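Local coordinates for beta-glycosidase (Bacteroides caccae, PDB 6T2R), which acts as an endo-acting O-glycanase of glycoside hydrolase family 16, a gut bacterial enzyme used to start the breakdown of mucin, at residues I110-R115 with Q228-D233; Y166-E171 with T216-Q221; N172-G177 with P212-E217. All blocks are in the same frame, centred on the assembly; numbering follows the deposited sequence.

Contact 1. Residues I110-R115 with Q228-D233; sequences IEVRAR and QYLLID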
loop_
_atom_site.group_PDB
_atom_site.type_symbol
_atom_site.label_atom_id
_atom_site.label_comp_id
_atom_site.label_asym_id
_atom_site.label_seq_id
_atom_site.Cartn_x
_atom_site.Cartn_y
_atom_site.Cartn_z
ATOM N N ILE A 110 7.952 0.193 6.911
ATOM C CA ILE A 110 7.025 -0.841 6.388
ATOM C C ILE A 110 7.571 -1.282 5.048
ATOM O O ILE A 110 7.801 -0.385 4.189
ATOM C CB ILE A 110 5.601 -0.285 6.303
ATOM C CG1 ILE A 110 5.164 0.270 7.656
ATOM C CG2 ILE A 110 4.670 -1.369 5.842
ATOM C CD1 ILE A 110 3.771 0.853 7.673
ATOM N N GLU A 111 7.774 -2.583 4.867
ATOM C CA GLU A 111 8.288 -3.111 3.579
ATOM C C GLU A 111 7.412 -4.278 3.162
ATOM O O GLU A 111 6.956 -5.072 4.048
ATOM C CB GLU A 111 9.727 -3.623 3.617
ATOM C CG GLU A 111 10.758 -2.572 3.939
ATOM C CD GLU A 111 12.166 -3.151 4.087
ATOM O OE1 GLU A 111 12.270 -4.316 4.423
ATOM O OE2 GLU A 111 13.149 -2.425 3.852
ATOM N N VAL A 112 7.156 -4.338 1.863
ATOM C CA VAL A 112 6.361 -5.437 1.255
ATOM C C VAL A 112 7.140 -5.938 0.048
ATOM O O VAL A 112 7.522 -5.091 -0.833
ATOM C CB VAL A 112 4.943 -4.958 0.884
ATOM C CG1 VAL A 112 4.116 -6.067 0.246
ATOM C CG2 VAL A 112 4.229 -4.390 2.097
ATOM N N ARG A 113 7.305 -7.251 -0.038
ATOM C CA ARG A 113 8.012 -7.874 -1.181
ATOM C C ARG A 113 6.959 -8.539 -2.075
ATOM O O ARG A 113 6.175 -9.406 -1.586
ATOM C CB ARG A 113 9.122 -8.804 -0.677
ATOM C CG ARG A 113 9.821 -9.536 -1.815
ATOM C CD ARG A 113 10.966 -10.402 -1.335
ATOM N NE ARG A 113 11.894 -10.707 -2.419
ATOM C CZ ARG A 113 12.003 -11.897 -3.018
ATOM N NH1 ARG A 113 11.209 -12.903 -2.690
ATOM N NH2 ARG A 113 12.865 -12.054 -3.998
ATOM N N ALA A 114 6.924 -8.148 -3.346
ATOM C CA ALA A 114 5.819 -8.478 -4.261
ATOM C C ALA A 114 6.364 -8.596 -5.666
ATOM O O ALA A 114 7.298 -7.821 -6.033
ATOM C CB ALA A 114 4.747 -7.407 -4.215
ATOM N N ARG A 115 5.739 -9.490 -6.430
ATOM C CA ARG A 115 5.987 -9.658 -7.874
ATOM C C ARG A 115 4.704 -9.256 -8.602
ATOM O O ARG A 115 3.651 -9.741 -8.212
ATOM C CB ARG A 115 6.451 -11.089 -8.146
ATOM C CG ARG A 115 6.669 -11.380 -9.629
ATOM C CD ARG A 115 7.598 -12.559 -9.917
ATOM N NE ARG A 115 6.999 -13.751 -9.374
ATOM C CZ ARG A 115 7.641 -14.863 -9.022
ATOM N NH1 ARG A 115 8.948 -14.968 -9.129
ATOM N NH2 ARG A 115 6.966 -15.860 -8.496
ATOM N N GLN A 228 -1.110 3.852 11.534
ATOM C CA GLN A 228 -1.514 3.534 10.148
ATOM C C GLN A 228 -2.137 2.140 10.126
ATOM O O GLN A 228 -1.737 1.294 10.966
ATOM C CB GLN A 228 -0.267 3.623 9.254
ATOM C CG GLN A 228 0.460 4.968 9.366
ATOM C CD GLN A 228 -0.229 6.046 8.563
ATOM O OE1 GLN A 228 -0.699 5.788 7.457
ATOM N NE2 GLN A 228 -0.334 7.252 9.133
ATOM N N TYR A 229 -3.046 1.891 9.182
ATOM C CA TYR A 229 -3.341 0.515 8.712
ATOM C C TYR A 229 -2.848 0.376 7.268
ATOM O O TYR A 229 -2.744 1.395 6.529
ATOM C CB TYR A 229 -4.808 0.157 8.925
ATOM C CG TYR A 229 -5.832 0.713 7.961
ATOM C CD1 TYR A 229 -6.253 -0.033 6.877
ATOM C CD2 TYR A 229 -6.451 1.936 8.182
ATOM C CE1 TYR A 229 -7.233 0.430 6.012
ATOM C CE2 TYR A 229 -7.432 2.413 7.328
ATOM C CZ TYR A 229 -7.840 1.646 6.256
ATOM O OH TYR A 229 -8.825 2.071 5.423
ATOM N N LEU A 230 -2.554 -0.869 6.888
ATOM C CA LEU A 230 -1.890 -1.237 5.617
ATOM C C LEU A 230 -2.924 -1.883 4.709
ATOM O O LEU A 230 -3.723 -2.677 5.211
ATOM C CB LEU A 230 -0.791 -2.247 5.934
ATOM C CG LEU A 230 -0.065 -2.792 4.717
ATOM C CD1 LEU A 230 0.539 -1.680 3.854
ATOM C CD2 LEU A 230 1.017 -3.756 5.171
ATOM N N LEU A 231 -2.949 -1.453 3.467
ATOM C CA LEU A 231 -3.795 -1.976 2.373
ATOM C C LEU A 231 -2.837 -2.519 1.310
ATOM O O LEU A 231 -1.843 -1.796 0.943
ATOM C CB LEU A 231 -4.657 -0.849 1.773
ATOM C CG LEU A 231 -5.584 -0.098 2.740
ATOM C CD1 LEU A 231 -4.851 1.072 3.415
ATOM C CD2 LEU A 231 -6.798 0.445 2.008
ATOM N N ILE A 232 -3.165 -3.689 0.796
ATOM C CA ILE A 232 -2.495 -4.362 -0.351
ATOM C C ILE A 232 -3.610 -4.876 -1.252
ATOM O O ILE A 232 -4.440 -5.663 -0.743
ATOM C CB ILE A 232 -1.576 -5.515 0.091
ATOM C CG1 ILE A 232 -0.542 -5.045 1.115
ATOM C CG2 ILE A 232 -0.930 -6.108 -1.156
ATOM C CD1 ILE A 232 0.279 -6.132 1.760
ATOM N N ASP A 233 -3.714 -4.392 -2.489
ATOM C CA ASP A 233 -4.934 -4.734 -3.251
ATOM C C ASP A 233 -4.697 -4.516 -4.730
ATOM O O ASP A 233 -4.050 -3.523 -5.103
ATOM C CB ASP A 233 -6.147 -3.932 -2.745
ATOM C CG ASP A 233 -6.043 -2.438 -3.021
ATOM O OD1 ASP A 233 -5.262 -1.756 -2.319
ATOM O OD2 ASP A 233 -6.691 -1.990 -3.982
#
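V112 and I232 meet end to end across the core of the family 16 beta-sandwich, the jelly-roll fold in which two sheets are laid face to face. The strand 110-115 pairs within its own layer with strands 187-195 and 251-263, whereas 228-233 pairs with 92-98 and 125-130. The two segments run at 14° to each other with 10.4 Å between their axes, a spacing bridged by side chains rather than by backbone bonds.

V112 can be followed outward from its branch point. CB leaves the strand toward the other layer and splits into two methyls. CG1 lies anti to the backbone N (chi1 179°) and ends 4.1 Å from I232 CD1. CG2, on the other prong, stands 4.3 Å from the same I232 CD1 and, more loosely, 4.5 Å from L230 CD2. The valine fork thus straddles the end of the longer isoleucine. On I232, the extended chi2 of 172° carries CD1 out to meet the fork. Two residues earlier on the same face, I110 offers its CG2 branch to L230 CD2 at 4.4 Å, so L230 lodges between I110 and V112.

Around these four buried residues, V112 also packs on I126 and V255, and L230 on T128 and V258. Strand alternation turns the charged neighbours the other way, where R113 forms a salt bridge with D256.

Branched aliphatic residues suit such a place because they fill the interlayer gap with methyls that demand no polar partner. The chemistry is therefore purely apolar and not strongly directional: within this contact the two layers meet through buried methyls alone, at ordinary or slightly long distances.

Contact 2. Residues Y166-E171 with T216-Q221; sequences YTLGIE and TEQEGQ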
loop_
_atom_site.group_PDB
_atom_site.type_symbol
_atom_site.label_atom_id
_atom_site.label_comp_id
_atom_site.label_asym_id
_atom_site.label_seq_id
_atom_site.Cartn_x
_atom_site.Cartn_y
_atom_site.Cartn_z
ATOM N N TYR A 166 -3.744 17.936 -1.785
ATOM C CA TYR A 166 -5.008 17.701 -2.519
ATOM C C TYR A 166 -5.964 18.891 -2.321
ATOM O O TYR A 166 -6.301 19.562 -3.285
ATOM C CB TYR A 166 -5.641 16.377 -2.091
ATOM C CG TYR A 166 -6.883 16.018 -2.859
ATOM C CD1 TYR A 166 -6.826 15.357 -4.080
ATOM C CD2 TYR A 166 -8.137 16.326 -2.345
ATOM C CE1 TYR A 166 -7.986 15.021 -4.767
ATOM C CE2 TYR A 166 -9.299 16.008 -3.023
ATOM C CZ TYR A 166 -9.218 15.362 -4.241
ATOM O OH TYR A 166 -10.376 15.030 -4.865
ATOM N N THR A 167 -6.447 19.156 -1.118
ATOM C CA THR A 167 -7.434 20.248 -0.908
ATOM C C THR A 167 -6.828 21.630 -1.243
ATOM O O THR A 167 -7.500 22.401 -1.947
ATOM C CB THR A 167 -8.050 20.180 0.489
ATOM O OG1 THR A 167 -8.461 18.836 0.739
ATOM C CG2 THR A 167 -9.235 21.106 0.613
ATOM N N LEU A 168 -5.616 21.961 -0.791
ATOM C CA LEU A 168 -5.001 23.278 -1.103
ATOM C C LEU A 168 -4.276 23.267 -2.452
ATOM O O LEU A 168 -3.925 24.356 -2.922
ATOM C CB LEU A 168 -4.033 23.645 0.001
ATOM C CG LEU A 168 -4.653 23.679 1.393
ATOM C CD1 LEU A 168 -3.629 24.148 2.425
ATOM C CD2 LEU A 168 -5.879 24.590 1.398
ATOM N N GLY A 169 -4.021 22.095 -3.035
ATOM C CA GLY A 169 -3.446 22.002 -4.387
ATOM C C GLY A 169 -1.928 22.157 -4.403
ATOM O O GLY A 169 -1.371 22.236 -5.469
ATOM N N ILE A 170 -1.244 22.100 -3.269
ATOM C CA ILE A 170 0.219 22.333 -3.259
ATOM C C ILE A 170 0.956 20.986 -3.370
ATOM O O ILE A 170 1.395 20.445 -2.330
ATOM C CB ILE A 170 0.578 23.179 -2.026
ATOM C CG1 ILE A 170 -0.298 24.432 -1.924
ATOM C CG2 ILE A 170 2.031 23.559 -2.091
ATOM C CD1 ILE A 170 -0.478 24.977 -0.517
ATOM N N GLU A 171 1.101 20.477 -4.592
ATOM C CA GLU A 171 1.608 19.111 -4.928
ATOM C C GLU A 171 3.134 19.080 -5.102
ATOM O O GLU A 171 3.697 17.986 -5.015
ATOM C CB GLU A 171 1.089 18.630 -6.286
ATOM C CG GLU A 171 -0.400 18.609 -6.402
ATOM C CD GLU A 171 -0.859 18.044 -7.734
ATOM O OE1 GLU A 171 -0.184 18.321 -8.754
ATOM O OE2 GLU A 171 -1.881 17.321 -7.751
ATOM N N THR A 216 5.536 26.066 7.132
ATOM C CA THR A 216 4.517 26.539 6.189
ATOM C C THR A 216 3.459 27.292 6.982
ATOM O O THR A 216 3.119 26.851 8.084
ATOM C CB THR A 216 3.881 25.391 5.408
ATOM O OG1 THR A 216 2.961 25.978 4.489
ATOM C CG2 THR A 216 3.168 24.398 6.292
ATOM N N GLU A 217 3.033 28.421 6.418
ATOM C CA GLU A 217 1.889 29.268 6.839
ATOM C C GLU A 217 0.640 28.372 6.994
ATOM O O GLU A 217 -0.145 28.647 7.905
ATOM C CB GLU A 217 1.772 30.448 5.853
ATOM C CG GLU A 217 1.776 30.068 4.359
ATOM C CD GLU A 217 3.087 29.810 3.603
ATOM O OE1 GLU A 217 4.176 29.879 4.206
ATOM O OE2 GLU A 217 3.020 29.496 2.394
ATOM N N GLN A 218 0.468 27.301 6.200
ATOM C CA GLN A 218 -0.796 26.519 6.233
ATOM C C GLN A 218 -0.656 25.292 7.117
ATOM O O GLN A 218 0.387 25.109 7.752
ATOM C CB GLN A 218 -1.252 26.106 4.838
ATOM C CG GLN A 218 -1.750 27.292 4.033
ATOM C CD GLN A 218 -0.608 27.744 3.177
ATOM O OE1 GLN A 218 0.371 27.021 3.011
ATOM N NE2 GLN A 218 -0.728 28.933 2.633
ATOM N N GLU A 219 -1.721 24.501 7.147
ATOM C CA GLU A 219 -1.874 23.312 8.004
ATOM C C GLU A 219 -2.026 22.048 7.155
ATOM O O GLU A 219 -2.289 22.147 5.938
ATOM C CB GLU A 219 -3.163 23.441 8.799
ATOM C CG GLU A 219 -3.520 24.868 9.120
ATOM C CD GLU A 219 -4.821 24.932 9.890
ATOM O OE1 GLU A 219 -4.760 24.931 11.119
ATOM O OE2 GLU A 219 -5.874 24.934 9.240
ATOM N N GLY A 220 -1.994 20.907 7.828
ATOM C CA GLY A 220 -2.178 19.589 7.205
ATOM C C GLY A 220 -1.022 19.183 6.302
ATOM O O GLY A 220 -1.192 18.221 5.546
ATOM N N GLN A 221 0.137 19.834 6.383
ATOM C CA GLN A 221 1.232 19.519 5.430
ATOM C C GLN A 221 1.899 18.192 5.829
ATOM O O GLN A 221 2.498 17.584 4.942
ATOM C CB GLN A 221 2.214 20.691 5.293
ATOM C CG GLN A 221 3.218 20.466 4.182
ATOM C CD GLN A 221 4.430 19.688 4.671
ATOM O OE1 GLN A 221 4.771 19.734 5.857
ATOM N NE2 GLN A 221 5.084 18.969 3.765
#
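L168 CD1 rests on the aliphatic part of Q218, 3.9 Å from Q218 CB and 4.0 Å from Q218 CG, with the two side chains crossing obliquely. Only one branch of the leucine does the touching; the same methyl also comes within 4.3 Å of the backbone oxygen E219 O. I170 meets the far end of the glutamine instead. Its CD1 lies 4.2 Å from Q218 OE1, and here the side chains cross at about a right angle. Glutamine suits this surface position, since its methylenes can lie against a leucine while its amide tolerates a partly exposed surface.

The bend that makes both touches possible is in the glutamine: a chi2 of 97° folds the amide back from an extended course and brings OE1 round to the isoleucine. Behind it, Q218 N donates a weak hydrogen bond to T216 OG1, 3.3 Å long but nearly straight at 167°, a slight tie that may help to settle the backbone at Q218.

On the facing segment, G169 is the first residue after helix 163-167 to depart from the helical conformation, with a positive phi of 82° that glycine adopts easily. I170 follows as the centre of an inverse gamma turn, accompanied by a weak backbone bond from E171 N to G169 O. L168 and I170, on either side of G169, both direct their side chains toward the other segment.

Farther out, Y164 of helix 163-167 packs against I170, T216 and Q221, giving the two loops a common aromatic surface. The contact thus lies at the periphery, about 23 Å from the chain's centre to its own, joining the end of that short helix to the loop running from strand 206-212 to strand 228-233.

Contact 3. Residues N172-G177 with P212-E217; sequences NNPKHG and PRIETE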
loop_
_atom_site.group_PDB
_atom_site.type_symbol
_atom_site.label_atom_id
_atom_site.label_comp_id
_atom_site.label_asym_id
_atom_site.label_seq_id
_atom_site.Cartn_x
_atom_site.Cartn_y
_atom_site.Cartn_z
ATOM N N ASN A 172 3.739 20.210 -5.460
ATOM C CA ASN A 172 5.133 20.290 -5.961
ATOM C C ASN A 172 6.075 21.057 -5.020
ATOM O O ASN A 172 7.260 21.121 -5.376
ATOM C CB ASN A 172 5.155 20.944 -7.342
ATOM C CG ASN A 172 4.320 20.163 -8.333
ATOM O OD1 ASN A 172 4.558 18.979 -8.536
ATOM N ND2 ASN A 172 3.375 20.826 -8.974
ATOM N N ASN A 173 5.621 21.637 -3.900
ATOM C CA ASN A 173 6.507 22.381 -2.969
ATOM C C ASN A 173 6.158 22.015 -1.531
ATOM O O ASN A 173 5.460 22.763 -0.840
ATOM C CB ASN A 173 6.372 23.891 -3.175
ATOM C CG ASN A 173 6.443 24.264 -4.635
ATOM O OD1 ASN A 173 5.457 24.123 -5.363
ATOM N ND2 ASN A 173 7.607 24.686 -5.077
ATOM N N PRO A 174 6.631 20.873 -0.997
ATOM C CA PRO A 174 7.576 19.999 -1.695
ATOM C C PRO A 174 6.925 18.956 -2.599
ATOM O O PRO A 174 5.727 18.739 -2.475
ATOM C CB PRO A 174 8.285 19.289 -0.543
ATOM C CG PRO A 174 7.241 19.249 0.569
ATOM C CD PRO A 174 6.323 20.432 0.363
ATOM N N LYS A 175 7.729 18.338 -3.465
ATOM C CA LYS A 175 7.275 17.323 -4.461
ATOM C C LYS A 175 6.595 16.175 -3.693
ATOM O O LYS A 175 7.227 15.592 -2.820
ATOM C CB LYS A 175 8.479 16.842 -5.281
ATOM C CG LYS A 175 8.205 16.520 -6.742
ATOM C CD LYS A 175 9.460 16.249 -7.561
ATOM C CE LYS A 175 10.048 14.884 -7.275
ATOM N NZ LYS A 175 11.315 14.697 -8.015
ATOM N N HIS A 176 5.340 15.872 -3.980
ATOM C CA HIS A 176 4.544 14.909 -3.189
ATOM C C HIS A 176 4.696 13.475 -3.712
ATOM O O HIS A 176 4.180 12.548 -3.029
ATOM C CB HIS A 176 3.082 15.346 -3.162
ATOM C CG HIS A 176 2.321 15.006 -4.397
ATOM N ND1 HIS A 176 1.169 14.269 -4.356
ATOM C CD2 HIS A 176 2.537 15.309 -5.693
ATOM C CE1 HIS A 176 0.717 14.134 -5.584
ATOM N NE2 HIS A 176 1.530 14.755 -6.415
ATOM N N GLY A 177 5.373 13.287 -4.840
ATOM C CA GLY A 177 5.515 11.959 -5.461
ATOM C C GLY A 177 6.711 11.844 -6.390
ATOM O O GLY A 177 7.265 12.852 -6.785
ATOM N N PRO A 212 9.356 15.891 2.995
ATOM C CA PRO A 212 9.677 16.631 4.207
ATOM C C PRO A 212 8.469 17.299 4.873
ATOM O O PRO A 212 7.571 17.736 4.182
ATOM C CB PRO A 212 10.667 17.684 3.694
ATOM C CG PRO A 212 10.151 18.016 2.309
ATOM C CD PRO A 212 9.604 16.701 1.774
ATOM N N ARG A 213 8.520 17.373 6.214
ATOM C CA ARG A 213 7.753 18.327 7.034
ATOM C C ARG A 213 8.429 19.691 6.927
ATOM O O ARG A 213 9.567 19.852 7.474
ATOM C CB ARG A 213 7.671 17.884 8.496
ATOM C CG ARG A 213 6.745 18.765 9.333
ATOM C CD ARG A 213 6.828 18.550 10.832
ATOM N NE ARG A 213 6.464 17.213 11.310
ATOM C CZ ARG A 213 5.223 16.758 11.657
ATOM N NH1 ARG A 213 4.134 17.521 11.562
ATOM N NH2 ARG A 213 5.078 15.497 12.086
ATOM N N ILE A 214 7.748 20.653 6.302
ATOM C CA ILE A 214 8.307 22.009 6.069
ATOM C C ILE A 214 7.640 23.018 7.017
ATOM O O ILE A 214 6.522 22.805 7.483
ATOM C CB ILE A 214 8.208 22.409 4.583
ATOM C CG1 ILE A 214 6.765 22.526 4.083
ATOM C CG2 ILE A 214 9.017 21.438 3.745
ATOM C CD1 ILE A 214 6.587 23.402 2.851
ATOM N N GLU A 215 8.345 24.077 7.350
ATOM C CA GLU A 215 7.685 25.262 7.938
ATOM C C GLU A 215 6.808 25.870 6.834
ATOM O O GLU A 215 7.281 26.031 5.697
ATOM C CB GLU A 215 8.736 26.203 8.500
ATOM C CG GLU A 215 9.448 26.959 7.403
ATOM C CD GLU A 215 10.788 27.493 7.855
ATOM O OE1 GLU A 215 11.548 27.939 6.989
ATOM O OE2 GLU A 215 11.057 27.448 9.084
ATOM N N THR A 216 5.536 26.066 7.132
ATOM C CA THR A 216 4.517 26.539 6.189
ATOM C C THR A 216 3.459 27.292 6.982
ATOM O O THR A 216 3.119 26.851 8.084
ATOM C CB THR A 216 3.881 25.391 5.408
ATOM O OG1 THR A 216 2.961 25.978 4.489
ATOM C CG2 THR A 216 3.168 24.398 6.292
ATOM N N GLU A 217 3.033 28.421 6.418
ATOM C CA GLU A 217 1.889 29.268 6.839
ATOM C C GLU A 217 0.640 28.372 6.994
ATOM O O GLU A 217 -0.145 28.647 7.905
ATOM C CB GLU A 217 1.772 30.448 5.853
ATOM C CG GLU A 217 1.776 30.068 4.359
ATOM C CD GLU A 217 3.087 29.810 3.603
ATOM O OE1 GLU A 217 4.176 29.879 4.206
ATOM O OE2 GLU A 217 3.020 29.496 2.394
#
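P174 and P212 pack ring against ring where two loops meet at the edge of the jelly-roll fold of family 16, and P174 does so as a cis-proline. Its CB and CG both lie 3.6 Å from P212 CG and 3.7 Å from P212 CD. The rings overlap with their directions opposed. This is the tight part of the contact: rigid, compact pyrrolidines that meet closely without side-chain rotations to freeze out. P212 ends strand 206-212, while P174 belongs to the turn that leads into strand 177-181. The peptide between N173 and P174 is cis, which is consistent with a tight bend that brings the ring to P212.

The remaining carbon of the P174 side chain, CD, faces I214 instead. The end of the isoleucine, I214 CD1, meets P174 CD at 3.9 Å. With chi1 at 64°, I214 CG1 is flanked by both backbone branches, a less roomy setting that nevertheless directs CD1 to the proline. Y164 lies against both P174 and I214 and extends the apolar patch toward helix 163-167.

Away from this patch the contact loosens and becomes polar. N173 and K175 carry their polar ends off from the partner loop, as suits residues at an exposed turn. R213, flanked by P212 and I214, points the other way and uses its NE to bond P196 O. The patch is thus a small hydrophobic seam bordered by polar and charged side chains, with none of its touching residues fully buried.

At one end of the seam, the backbone oxygen N173 O sits 3.9 Å from I214 CD1 and accepts a hydrogen bond from Y164 OH.

From the N terminus, the chain first lays down 110-115, the opening side of contact 1, which is closed by 228-233 after 112 intervening residues and spans the two layers of the sandwich. Contacts 2 and 3 are both nested inside that long loop. Segments 166-171 and 172-177 follow each other directly, and contact 3 lies largely within the loop that contact 2 closes, the two sharing T216 and E217 with centres about 8 Å apart. Q221 NE2 joins them by a probable hydrogen bond to P212 O. Contact 1 fastens the core, its centre about 24 to 26 Å from theirs, whereas contacts 2 and 3 tie together peripheral loops.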